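Local coordinates for protein acyl-coenzyme A oxidase 3 (Yarrowia lipolytica, PDB 5YS9) that oxidises acyl-CoA esters to (2E)-enoyl-CoA with its FAD cofactor, passing the electrons to oxygen to give hydrogen peroxide in peroxisomal fatty acid beta-oxidation, at residues V307-D312 and G410-T415; D457-C462 and Q549-A554; S484-L489 and K555-K560. All blocks are in the same frame, centred on the assembly; numbering follows the deposited sequence.

Contact 1 of 3, residues V307-D312 and G410-T415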
# COMPACT_ATOMS: atom_id res chain seq x y z
N VAL A 307 0.13 8.90 21.47
CA VAL A 307 1.59 9.00 21.53
C VAL A 307 2.20 7.61 21.28
O VAL A 307 3.23 7.51 20.59
CB VAL A 307 2.10 9.56 22.89
CG1 VAL A 307 3.62 9.50 22.98
CG2 VAL A 307 1.62 11.00 23.11
N THR A 308 1.56 6.58 21.85
CA THR A 308 1.93 5.18 21.63
C THR A 308 1.94 4.79 20.14
O THR A 308 2.86 4.13 19.67
CB THR A 308 1.04 4.21 22.45
OG1 THR A 308 1.38 4.34 23.83
CG2 THR A 308 1.26 2.72 22.07
N MET A 309 0.95 5.26 19.40
CA MET A 309 0.83 4.93 17.98
C MET A 309 1.82 5.69 17.10
O MET A 309 2.26 5.20 16.00
CB MET A 309 -0.58 5.22 17.53
CG MET A 309 -1.60 4.47 18.35
SD MET A 309 -3.14 4.35 17.48
CE MET A 309 -2.72 3.04 16.36
N ILE A 310 2.16 6.88 17.57
CA ILE A 310 3.14 7.70 16.89
C ILE A 310 4.49 7.02 17.05
O ILE A 310 5.19 6.91 16.07
CB ILE A 310 3.18 9.14 17.45
CG1 ILE A 310 1.86 9.83 17.16
CG2 ILE A 310 4.30 9.94 16.79
CD1 ILE A 310 1.56 10.92 18.16
N ALA A 311 4.81 6.60 18.28
CA ALA A 311 5.97 5.76 18.55
C ALA A 311 5.97 4.40 17.79
O ALA A 311 6.99 4.04 17.24
CB ALA A 311 6.12 5.53 20.05
N ASP A 312 4.85 3.68 17.75
CA ASP A 312 4.73 2.45 16.94
C ASP A 312 5.14 2.71 15.49
O ASP A 312 5.72 1.84 14.86
CB ASP A 312 3.28 1.88 16.92
CG ASP A 312 2.84 1.26 18.25
OD1 ASP A 312 3.71 1.02 19.10
OD2 ASP A 312 1.61 1.02 18.47
N GLY A 410 -3.71 14.66 14.47
CA GLY A 410 -2.99 14.75 13.21
C GLY A 410 -1.73 13.91 13.15
O GLY A 410 -1.46 13.23 12.17
N LEU A 411 -0.97 13.95 14.23
CA LEU A 411 0.24 13.16 14.34
C LEU A 411 -0.04 11.65 14.22
O LEU A 411 0.66 10.96 13.50
CB LEU A 411 0.93 13.44 15.66
CG LEU A 411 2.15 14.38 15.75
CD1 LEU A 411 2.46 15.22 14.57
CD2 LEU A 411 2.00 15.27 16.98
N LYS A 412 -1.03 11.15 14.95
CA LYS A 412 -1.48 9.77 14.78
C LYS A 412 -1.82 9.47 13.31
O LYS A 412 -1.32 8.50 12.77
CB LYS A 412 -2.69 9.44 15.67
CG LYS A 412 -3.07 7.97 15.61
CD LYS A 412 -4.10 7.65 14.53
CE LYS A 412 -4.47 6.19 14.56
NZ LYS A 412 -5.50 5.87 13.55
N ALA A 413 -2.65 10.32 12.69
CA ALA A 413 -3.10 10.08 11.32
C ALA A 413 -1.94 9.96 10.37
O ALA A 413 -1.79 8.92 9.73
CB ALA A 413 -4.05 11.16 10.83
N PHE A 414 -1.10 10.99 10.36
CA PHE A 414 -0.01 11.08 9.38
C PHE A 414 1.19 10.16 9.61
O PHE A 414 1.79 9.69 8.63
CB PHE A 414 0.42 12.55 9.18
CG PHE A 414 -0.60 13.33 8.38
CD1 PHE A 414 -0.71 13.13 7.02
CD2 PHE A 414 -1.52 14.19 9.01
CE1 PHE A 414 -1.67 13.81 6.27
CE2 PHE A 414 -2.48 14.87 8.28
CZ PHE A 414 -2.57 14.68 6.91
N THR A 415 1.52 9.88 10.87
CA THR A 415 2.60 8.98 11.17
C THR A 415 2.15 7.54 10.87
O THR A 415 2.95 6.71 10.47
CB THR A 415 3.20 9.13 12.61
OG1 THR A 415 2.23 8.84 13.64
CG2 THR A 415 3.79 10.49 12.82
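Met309 and Lys412 leave their helices by different first torsions: CG of Met309 is anti to its carbonyl carbon (chi1 -56°), whereas CG of Lys412 is anti to its backbone N (chi1 -174°). The two chains then run side by side in the same direction, the first turning at chi3 and the second at chi2, so that Met309 SD rests against the Lys412 CE methylene at 3.7 Å. The methionine thus flanks the apolar shaft of the lysine. The amino end travels on to a separate polar site, where NZ is hydrogen-bonded to the carbonyl oxygens of Gln451, Trp454 and Gly456 and to OD1 of Asn458, four oxygens likely to stabilise a charged NZ in this buried place. In the all-helical C-alpha1 domain, helices 300-330 and 391-428 run almost parallel here, their local axes 8.8 Å apart and inclined by 25°, with helix 349-385 packed against both. Ile310 is the wedge between them. Its CG1 branch lies anti to the carbonyl carbon, and from there CD1 crosses obliquely to meet Leu411 CB at 3.6 Å. On its other flank Ile310 CA has Thr415 OG1 3.6 Å away, while Ile310 CG2 and Thr415 CG2 approach to 4.0 Å. Thr415 holds OG1 in the crowded position between its own N and carbonyl carbon, which lets the hydroxyl bond back to Leu411 O at 2.6 Å from above the carbonyl plane. Leu411 O consequently takes two donors, Thr415 N and Thr415 OG1, and the threonine hydroxyl spends its proton inside its own helix although it lies against the apolar isoleucine.

Contact 2 of 3, residues D457-C462 and Q549-A554. With FAD (flavin-adenine dinucleotide), chain C.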
# COMPACT_ATOMS: atom_id res chain seq x y z
N ASP A 457 -10.49 6.71 12.70
CA ASP A 457 -10.20 6.66 11.29
C ASP A 457 -9.36 7.86 10.95
O ASP A 457 -9.65 8.96 11.35
CB ASP A 457 -11.50 6.69 10.49
CG ASP A 457 -11.27 6.79 9.02
OD1 ASP A 457 -11.03 5.76 8.39
OD2 ASP A 457 -11.33 7.89 8.49
N ASN A 458 -8.31 7.65 10.18
CA ASN A 458 -7.36 8.72 9.91
C ASN A 458 -8.01 9.96 9.26
O ASN A 458 -7.69 11.11 9.66
CB ASN A 458 -6.22 8.21 9.04
CG ASN A 458 -5.17 7.52 9.85
OD1 ASN A 458 -5.40 7.16 11.02
ND2 ASN A 458 -3.97 7.38 9.26
N ASN A 459 -8.91 9.71 8.31
CA ASN A 459 -9.58 10.77 7.57
C ASN A 459 -10.53 11.51 8.48
O ASN A 459 -10.61 12.74 8.42
CB ASN A 459 -10.30 10.25 6.30
CG ASN A 459 -9.32 9.94 5.17
OD1 ASN A 459 -8.79 10.85 4.55
ND2 ASN A 459 -9.04 8.66 4.94
N VAL A 460 -11.22 10.76 9.35
CA VAL A 460 -12.13 11.38 10.30
C VAL A 460 -11.35 12.20 11.33
O VAL A 460 -11.79 13.28 11.68
CB VAL A 460 -13.07 10.36 10.98
CG1 VAL A 460 -13.80 10.98 12.17
CG2 VAL A 460 -14.10 9.85 9.96
N LEU A 461 -10.21 11.70 11.81
CA LEU A 461 -9.38 12.51 12.73
C LEU A 461 -8.87 13.80 12.07
O LEU A 461 -8.91 14.86 12.69
CB LEU A 461 -8.19 11.71 13.26
CG LEU A 461 -8.50 10.51 14.14
CD1 LEU A 461 -7.23 9.72 14.43
CD2 LEU A 461 -9.16 10.92 15.45
N CYS A 462 -8.42 13.71 10.81
CA CYS A 462 -7.90 14.88 10.11
C CYS A 462 -8.98 15.96 9.89
O CYS A 462 -8.69 17.15 10.04
CB CYS A 462 -7.25 14.49 8.76
SG CYS A 462 -5.66 13.61 8.88
N GLN A 549 -10.35 22.25 2.72
CA GLN A 549 -9.55 23.21 3.50
C GLN A 549 -9.28 22.64 4.90
O GLN A 549 -8.16 22.69 5.37
CB GLN A 549 -10.23 24.58 3.59
CG GLN A 549 -10.32 25.36 2.28
CD GLN A 549 -11.40 24.87 1.32
OE1 GLN A 549 -12.22 24.04 1.66
NE2 GLN A 549 -11.37 25.39 0.10
N ARG A 550 -10.27 22.05 5.55
CA ARG A 550 -10.03 21.45 6.88
C ARG A 550 -8.97 20.35 6.90
O ARG A 550 -8.12 20.30 7.79
CB ARG A 550 -11.30 20.86 7.47
CG ARG A 550 -12.23 21.88 8.07
CD ARG A 550 -13.38 21.15 8.73
NE ARG A 550 -14.33 20.58 7.77
CZ ARG A 550 -15.00 19.44 7.94
NH1 ARG A 550 -14.79 18.66 9.00
NH2 ARG A 550 -15.85 19.02 7.00
N PHE A 551 -9.05 19.45 5.91
CA PHE A 551 -8.06 18.42 5.69
C PHE A 551 -6.66 19.00 5.44
O PHE A 551 -5.69 18.55 6.06
CB PHE A 551 -8.43 17.47 4.51
CG PHE A 551 -7.53 16.26 4.43
CD1 PHE A 551 -6.35 16.31 3.73
CD2 PHE A 551 -7.81 15.13 5.17
CE1 PHE A 551 -5.49 15.24 3.71
CE2 PHE A 551 -6.94 14.04 5.16
CZ PHE A 551 -5.78 14.10 4.43
N GLN A 552 -6.57 19.97 4.52
CA GLN A 552 -5.30 20.66 4.23
C GLN A 552 -4.69 21.32 5.51
O GLN A 552 -3.49 21.15 5.81
CB GLN A 552 -5.48 21.70 3.11
CG GLN A 552 -5.52 21.16 1.70
CD GLN A 552 -4.13 20.76 1.21
OE1 GLN A 552 -3.89 19.58 0.91
NE2 GLN A 552 -3.21 21.74 1.14
N CYS A 553 -5.51 22.04 6.26
CA CYS A 553 -5.07 22.58 7.53
C CYS A 553 -4.52 21.52 8.45
O CYS A 553 -3.44 21.69 9.01
CB CYS A 553 -6.19 23.34 8.22
SG CYS A 553 -6.65 24.88 7.38
N ALA A 554 -5.22 20.40 8.59
CA ALA A 554 -4.72 19.28 9.42
C ALA A 554 -3.35 18.82 8.92
O ALA A 554 -2.42 18.56 9.69
CB ALA A 554 -5.70 18.11 9.41
PA FAD C . -16.76 4.26 9.58
O1A FAD C . -18.14 3.94 9.15
O2A FAD C . -16.52 5.12 10.76
O5B FAD C . -16.08 4.98 8.36
C5B FAD C . -16.00 4.32 7.10
C4B FAD C . -15.40 5.24 6.05
O4B FAD C . -16.21 6.39 5.91
C3B FAD C . -14.03 5.71 6.47
O3B FAD C . -13.18 5.75 5.34
C2B FAD C . -14.24 7.12 6.92
O2B FAD C . -13.13 7.90 6.53
C1B FAD C . -15.48 7.57 6.20
N9A FAD C . -16.21 8.49 7.10
C8A FAD C . -16.84 8.18 8.24
N7A FAD C . -17.36 9.28 8.81
C5A FAD C . -17.05 10.32 8.03
C6A FAD C . -17.29 11.77 8.05
N6A FAD C . -17.98 12.35 9.05
N1A FAD C . -16.79 12.50 7.05
C2A FAD C . -16.09 11.94 6.05
N3A FAD C . -15.84 10.63 5.97
C4A FAD C . -16.29 9.80 6.91
N1 FAD C . -13.42 -2.20 17.62
C2 FAD C . -13.59 -2.52 18.91
O2 FAD C . -14.41 -1.90 19.58
N3 FAD C . -12.90 -3.48 19.52
C4 FAD C . -12.00 -4.19 18.89
O4 FAD C . -11.39 -5.07 19.48
C4X FAD C . -11.75 -3.91 17.47
N5 FAD C . -10.85 -4.60 16.79
C5X FAD C . -10.65 -4.34 15.50
C6 FAD C . -9.72 -5.09 14.82
C7 FAD C . -9.48 -4.85 13.50
C7M FAD C . -8.44 -5.69 12.80
C8 FAD C . -10.23 -3.79 12.79
C8M FAD C . -9.98 -3.51 11.34
C9 FAD C . -11.16 -3.03 13.47
C9A FAD C . -11.40 -3.27 14.80
N10 FAD C . -12.34 -2.51 15.51
C10 FAD C . -12.53 -2.84 16.85
C1' FAD C . -13.14 -1.46 14.87
C2' FAD C . -12.42 -0.16 14.56
O2' FAD C . -12.21 0.52 15.79
C3' FAD C . -13.31 0.66 13.63
O3' FAD C . -13.36 -0.04 12.40
C4' FAD C . -12.89 2.10 13.31
O4' FAD C . -12.63 2.87 14.48
C5' FAD C . -14.01 2.83 12.61
O5' FAD C . -14.25 2.25 11.35
P FAD C . -15.70 1.92 10.83
O1P FAD C . -15.67 0.55 10.29
O2P FAD C . -16.67 2.30 11.89
O3P FAD C . -15.87 2.92 9.62
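This is a near-perpendicular helix-on-helix contact in which the first turn of helix 458-477, in the C-alpha1 domain, meets helix 547-573 of the C-terminal helical region. The local axes cross at 92° with a separation of 9.8 Å. Cys462 carries most of the contact on its helix: its CB touches Phe551 CE2 at 3.6 Å, and its SG stands 4.8 Å from the centroid of the Phe551 ring in an oblique sulfur-aromatic contact. Phe551, with CG anti to its backbone N, also brings CE2 to Asn459 OD1, the amide and ring planes turned 27° apart. Ala554 CB approaches Cys462 O to 3.2 Å, a tight spot in the packing. Across the subunit boundary, the Phe551 ring stacks with Tyr350 of the second subunit. At the start of the same turn Asp457 is the N-cap. Its OD2 receives Val460 N at 3.0 Å on the anti lone pair, more weakly Asn459 N, and the ribose hydroxyl O2B of FAD at 2.7 Å, while Val460 CG2 lies against the adenine. One carboxylate oxygen therefore caps the helix and grips the cofactor, and the two backbone N-H groups, together with the positive end of the helix dipole, would tend to keep Asp457 ionised as an acceptor for the ribose.

Contact 3 of 3, residues S484-L489 and K555-K560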
# COMPACT_ATOMS: atom_id res chain seq x y z
N SER A 484 -0.26 26.32 23.40
CA SER A 484 1.13 26.26 22.99
C SER A 484 1.32 25.66 21.58
O SER A 484 2.12 26.17 20.79
CB SER A 484 1.90 25.45 24.04
OG SER A 484 3.19 25.11 23.57
N SER A 485 0.57 24.61 21.26
CA SER A 485 0.72 23.91 19.97
C SER A 485 0.31 24.69 18.73
O SER A 485 0.70 24.35 17.65
CB SER A 485 -0.03 22.57 19.99
OG SER A 485 0.54 21.69 20.92
N VAL A 486 -0.48 25.74 18.88
CA VAL A 486 -0.93 26.56 17.76
C VAL A 486 -0.65 28.04 17.99
O VAL A 486 -1.33 28.88 17.40
CB VAL A 486 -2.44 26.33 17.49
CG1 VAL A 486 -2.70 24.90 17.03
CG2 VAL A 486 -3.30 26.65 18.71
N GLY A 487 0.33 28.35 18.86
CA GLY A 487 0.77 29.75 19.16
C GLY A 487 1.19 30.57 17.95
O GLY A 487 1.00 31.79 17.92
N TYR A 488 1.76 29.91 16.93
CA TYR A 488 2.17 30.57 15.68
C TYR A 488 0.99 31.31 14.95
O TYR A 488 1.22 32.18 14.10
CB TYR A 488 2.90 29.54 14.74
CG TYR A 488 1.97 28.51 14.16
CD1 TYR A 488 1.27 28.78 12.99
CD2 TYR A 488 1.75 27.27 14.81
CE1 TYR A 488 0.36 27.87 12.47
CE2 TYR A 488 0.84 26.33 14.29
CZ TYR A 488 0.15 26.64 13.11
OH TYR A 488 -0.75 25.74 12.57
N LEU A 489 -0.25 30.93 15.25
CA LEU A 489 -1.47 31.63 14.76
C LEU A 489 -1.62 33.10 15.26
O LEU A 489 -2.39 33.89 14.68
CB LEU A 489 -2.71 30.82 15.15
CG LEU A 489 -3.46 29.96 14.14
CD1 LEU A 489 -2.58 29.41 13.02
CD2 LEU A 489 -4.20 28.84 14.85
N LYS A 555 -3.24 18.74 7.60
CA LYS A 555 -2.03 18.25 6.97
C LYS A 555 -0.87 19.21 7.15
O LYS A 555 0.22 18.79 7.50
CB LYS A 555 -2.26 18.01 5.49
CG LYS A 555 -1.15 17.24 4.79
CD LYS A 555 -0.95 17.65 3.34
CE LYS A 555 -1.38 16.57 2.38
NZ LYS A 555 -1.00 16.98 1.00
N ILE A 556 -1.09 20.50 6.92
CA ILE A 556 0.02 21.44 6.97
C ILE A 556 0.47 21.65 8.40
O ILE A 556 1.66 21.69 8.69
CB ILE A 556 -0.27 22.76 6.22
CG1 ILE A 556 -0.47 22.48 4.74
CG2 ILE A 556 0.92 23.71 6.34
CD1 ILE A 556 -1.52 23.37 4.08
N HIS A 557 -0.48 21.74 9.31
CA HIS A 557 -0.13 21.90 10.71
C HIS A 557 0.67 20.70 11.28
O HIS A 557 1.61 20.90 12.05
CB HIS A 557 -1.43 22.15 11.49
CG HIS A 557 -1.29 22.06 12.98
ND1 HIS A 557 -0.79 23.10 13.73
CD2 HIS A 557 -1.64 21.08 13.85
CE1 HIS A 557 -0.82 22.74 15.01
NE2 HIS A 557 -1.35 21.54 15.10
N THR A 558 0.27 19.48 10.92
CA THR A 558 0.97 18.29 11.35
C THR A 558 2.40 18.26 10.76
O THR A 558 3.37 17.93 11.45
CB THR A 558 0.15 17.03 10.96
OG1 THR A 558 -1.17 17.14 11.53
CG2 THR A 558 0.82 15.73 11.50
N ARG A 559 2.54 18.66 9.52
CA ARG A 559 3.85 18.65 8.92
C ARG A 559 4.83 19.61 9.61
O ARG A 559 6.03 19.28 9.85
CB ARG A 559 3.74 19.01 7.43
CG ARG A 559 4.93 18.55 6.63
CD ARG A 559 5.43 17.20 7.15
NE ARG A 559 6.14 16.49 6.14
CZ ARG A 559 5.61 15.63 5.29
NH1 ARG A 559 4.34 15.36 5.29
NH2 ARG A 559 6.38 15.07 4.39
N LYS A 560 4.30 20.78 9.91
CA LYS A 560 4.99 21.81 10.61
C LYS A 560 5.33 21.33 12.01
O LYS A 560 6.43 21.55 12.48
CB LYS A 560 4.14 23.08 10.63
CG LYS A 560 4.59 24.15 11.60
CD LYS A 560 3.65 24.25 12.78
CE LYS A 560 4.37 23.95 14.07
NZ LYS A 560 3.46 23.33 15.06
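The first side chain of helix 547-573 to meet segment 484-489 is His557, once Ile556 has turned away toward Val517 of helix 507-534. With CG anti to its backbone N (chi1 169°), His557 spans the distance between two backbones whose closest CA atoms, those of Val486 and His557, are 8.5 Å apart. Its ND1 meets Tyr488 OH at 2.9 Å in a hydrogen bond for which either group could be the donor. The rings come rim to rim with neither over the other, their planes at 29°, and ND1 lies in the plane of the tyrosine ring at its edge. The CE1 corner of His557 faces Ser485 O in the plane of the imidazole at 3.4 Å, and Val486 CG1 sits beside the same carbon at 3.5 Å. Next to CE1 in the ring, NE2 is hydrogen-bonded to Ser407 OG of helix 391-428. One turn after His557 comes Lys560, whose much-bent chain places CD 4.3 Å from the centroid of the Tyr488 ring in an off-centre CH-pi contact. Tyr488 takes the crowded chi1 (71°) to reach both partners. A leucine here would probably cost the histidine its phenolic partner and the lysine its aromatic surface, loosening the hold of the 3-10 segment 484-489 on the helix. Each imidazole nitrogen is bonded to a different hydroxyl, which fixes the rotation of His557 and links helices 547-573 and 391-428 to the 484-489 segment; if the buried ring is neutral, one of the two hydroxyls would be the donor and the other the acceptor.

How the contacts relate
Three contacts radiate from two helices, 391-428 and 547-573. Contacts 2 and 3 occupy adjoining turns of helix 547-573, their centres 13 Å apart, and have no other touch. Contact 1 meets both. Toward contact 2, Ala413 CB and Phe414 CE2 each pack on Cys462 SG at 3.5 Å; toward contact 3, Leu411 CD1 rests on Thr558 CG2 at 3.5 Å. The FAD site grades the set: contact 2 binds the cofactor directly, the Lys412 side chain of contact 1 is about 8 Å from it and its NZ is bonded to Asn458, the residue after the N-cap Asp457, and contact 3, with its centre 16 Å from that of contact 1, has no FAD-pocket residue in its segments.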